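Local coordinates for protein N-ACETYLMURAMOYL-L-ALANINE AMIDASE CwlV (Paenibacillus polymyxa, PDB 1JWQ) that probably hydrolyses the amide link between N-acetylmuramic acid and L-alanine in cell-wall peptidoglycan, using the zinc ion held by its catalytic domain, at residues 94-97 / 101-104. Residues are numbered along the deposited sequence; the frame is centred on the assembly and turned at random.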
ATOM      1  N   THR A  94       5.570   5.949  -4.587  1.00 10.58           N
ATOM      2  CA  THR A  94       5.653   5.721  -3.148  1.00  9.65           C
ATOM      3  C   THR A  94       5.641   7.099  -2.514  1.00  9.93           C
ATOM      4  O   THR A  94       6.431   7.952  -2.899  1.00 11.80           O
ATOM      5  CB  THR A  94       6.949   5.021  -2.757  1.00 10.33           C
ATOM      6  OG1 THR A  94       6.967   3.703  -3.323  1.00 11.25           O
ATOM      7  CG2 THR A  94       7.043   4.930  -1.232  1.00 12.73           C
ATOM      8  N   TYR A  95       4.731   7.317  -1.570  1.00 10.67           N
ATOM      9  CA  TYR A  95       4.606   8.607  -0.898  1.00 10.33           C
ATOM     10  C   TYR A  95       4.962   8.592   0.583  1.00 10.84           C
ATOM     11  O   TYR A  95       4.731   7.606   1.282  1.00 11.52           O
ATOM     12  CB  TYR A  95       3.172   9.121  -1.000  1.00 11.00           C
ATOM     13  CG  TYR A  95       2.735   9.499  -2.384  1.00 12.37           C
ATOM     14  CD1 TYR A  95       2.158   8.562  -3.241  1.00 12.37           C
ATOM     15  CD2 TYR A  95       2.888  10.806  -2.837  1.00 13.03           C
ATOM     16  CE1 TYR A  95       1.736   8.926  -4.517  1.00 12.93           C
ATOM     17  CE2 TYR A  95       2.473  11.180  -4.102  1.00 12.29           C
ATOM     18  CZ  TYR A  95       1.898  10.240  -4.937  1.00 12.73           C
ATOM     19  OH  TYR A  95       1.464  10.623  -6.183  1.00 14.51           O
ATOM     20  N   TYR A  96       5.505   9.710   1.053  1.00  9.90           N
ATOM     21  CA  TYR A  96       5.843   9.897   2.459  1.00 10.38           C
ATOM     22  C   TYR A  96       5.353  11.321   2.727  1.00  9.78           C
ATOM     23  O   TYR A  96       5.142  12.085   1.780  1.00 10.50           O
ATOM     24  CB  TYR A  96       7.358   9.835   2.692  1.00 10.11           C
ATOM     25  CG  TYR A  96       8.084  11.066   2.199  1.00 11.44           C
ATOM     26  CD1 TYR A  96       8.424  11.210   0.854  1.00 12.70           C
ATOM     27  CD2 TYR A  96       8.359  12.128   3.063  1.00 13.50           C
ATOM     28  CE1 TYR A  96       9.017  12.383   0.383  1.00 12.92           C
ATOM     29  CE2 TYR A  96       8.945  13.299   2.603  1.00 14.55           C
ATOM     30  CZ  TYR A  96       9.269  13.419   1.261  1.00 16.05           C
ATOM     31  OH  TYR A  96       9.835  14.582   0.804  1.00 18.93           O
ATOM     32  N   GLN A  97       5.161  11.682   3.991  1.00 10.36           N
ATOM     33  CA  GLN A  97       4.719  13.039   4.320  1.00  9.71           C
ATOM     34  C   GLN A  97       5.627  13.654   5.372  1.00  8.51           C
ATOM     35  O   GLN A  97       5.802  14.870   5.415  1.00 11.00           O
ATOM     36  CB  GLN A  97       3.270  13.043   4.826  1.00 10.41           C
ATOM     37  CG  GLN A  97       2.596  14.427   4.873  1.00  9.69           C
ATOM     38  CD  GLN A  97       2.944  15.251   6.109  1.00 12.34           C
ATOM     39  OE1 GLN A  97       3.088  14.720   7.213  1.00 11.46           O
ATOM     40  NE2 GLN A  97       3.050  16.566   5.930  1.00 10.16           N
ATOM     41  N   SER A 101       9.737   9.400   7.919  1.00 11.08           N
ATOM     42  CA  SER A 101       9.237   8.308   7.082  1.00 10.78           C
ATOM     43  C   SER A 101      10.051   8.123   5.801  1.00 12.42           C
ATOM     44  O   SER A 101       9.870   7.141   5.083  1.00 12.44           O
ATOM     45  CB  SER A 101       7.776   8.567   6.687  1.00  8.28           C
ATOM     46  OG  SER A 101       6.925   8.635   7.816  1.00  8.78           O
ATOM     47  N   LYS A 102      10.942   9.065   5.507  1.00 13.41           N
ATOM     48  CA  LYS A 102      11.727   8.978   4.280  1.00 13.40           C
ATOM     49  C   LYS A 102      12.619   7.744   4.163  1.00 13.42           C
ATOM     50  O   LYS A 102      12.692   7.136   3.093  1.00 13.36           O
ATOM     51  CB  LYS A 102      12.572  10.243   4.101  1.00 15.66           C
ATOM     52  CG  LYS A 102      11.753  11.524   4.135  1.00 21.48           C
ATOM     53  CD  LYS A 102      12.582  12.741   3.740  1.00 27.08           C
ATOM     54  CE  LYS A 102      12.940  12.708   2.261  1.00 29.66           C
ATOM     55  NZ  LYS A 102      13.685  13.926   1.837  1.00 32.14           N
ATOM     56  N   ALA A 103      13.289   7.370   5.249  1.00 11.30           N
ATOM     57  CA  ALA A 103      14.170   6.204   5.220  1.00 12.05           C
ATOM     58  C   ALA A 103      13.369   4.973   4.833  1.00 11.58           C
ATOM     59  O   ALA A 103      13.788   4.179   3.994  1.00 13.15           O
ATOM     60  CB  ALA A 103      14.819   5.995   6.582  1.00 11.69           C
ATOM     61  N   PHE A 104      12.205   4.826   5.452  1.00 11.54           N
ATOM     62  CA  PHE A 104      11.335   3.697   5.170  1.00 11.95           C
ATOM     63  C   PHE A 104      10.849   3.770   3.719  1.00 10.98           C
ATOM     64  O   PHE A 104      10.823   2.762   3.023  1.00 11.97           O
ATOM     65  CB  PHE A 104      10.160   3.704   6.154  1.00 11.29           C
ATOM     66  CG  PHE A 104       9.162   2.597   5.934  1.00 10.24           C
ATOM     67  CD1 PHE A 104       9.569   1.331   5.517  1.00 10.46           C
ATOM     68  CD2 PHE A 104       7.814   2.818   6.183  1.00  8.93           C
ATOM     69  CE1 PHE A 104       8.635   0.299   5.353  1.00  9.49           C
ATOM     70  CE2 PHE A 104       6.874   1.800   6.025  1.00 10.79           C
ATOM     71  CZ  PHE A 104       7.288   0.535   5.608  1.00  8.62           C
TER
HETATM   72  O   HOH W   1       4.895   9.787   6.290  1.00  9.56           O
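Y96 turns its ring into the space between its own backbone N and carbonyl carbon (chi1 73°), while K102 sets CG beside its backbone N and opposite the carbonyl carbon (chi1 -55°); together the two rotations lay the lysine chain over one face of the tyrosine. The contact packs the end of strand 92-96 against the start of helix 102-116, in the beta-alpha-beta unit completed by strand 120-125, an edge strand of the mixed sheet in this open alpha-beta-alpha amidase domain, away from the zinc site of H10, E26 and H80. K102 CG makes a CH-pi contact, 4.0 Å from the centroid of the Y96 ring and 28° off its normal. It leans to the CD2-CE2 side, where K102 CG comes within 3.6 Å of Y96 CD2. Beyond CG the methylenes run on along the ring: K102 CD passes Y96 CE2, and K102 CE lies 3.9 Å from Y96 CZ. The aliphatic part of the lysine thus does the packing, and the ring face covers one side of this chain, which is exposed in the assembly. Nearer the backbone, Y96 CB faces S101 CB at 4.2 Å, beside the closest approach of the two main chains. No direct hydrogen bond joins the segments; a water bridges them instead, accepting from Q97 N at 3.0 Å and from S101 OG. The serine hydroxyl is also hydrogen-bonded with A138 N, which ties this turn to strand 138-145. On the strand, Y96 pairs through its backbone with R124 and G126, and T94 OG1 is hydrogen-bonded to H109 ND1 further along the helix. At the outer end of the ring, Y96 OH lies 4.0 Å from K102 NZ, a contact rather than a bond.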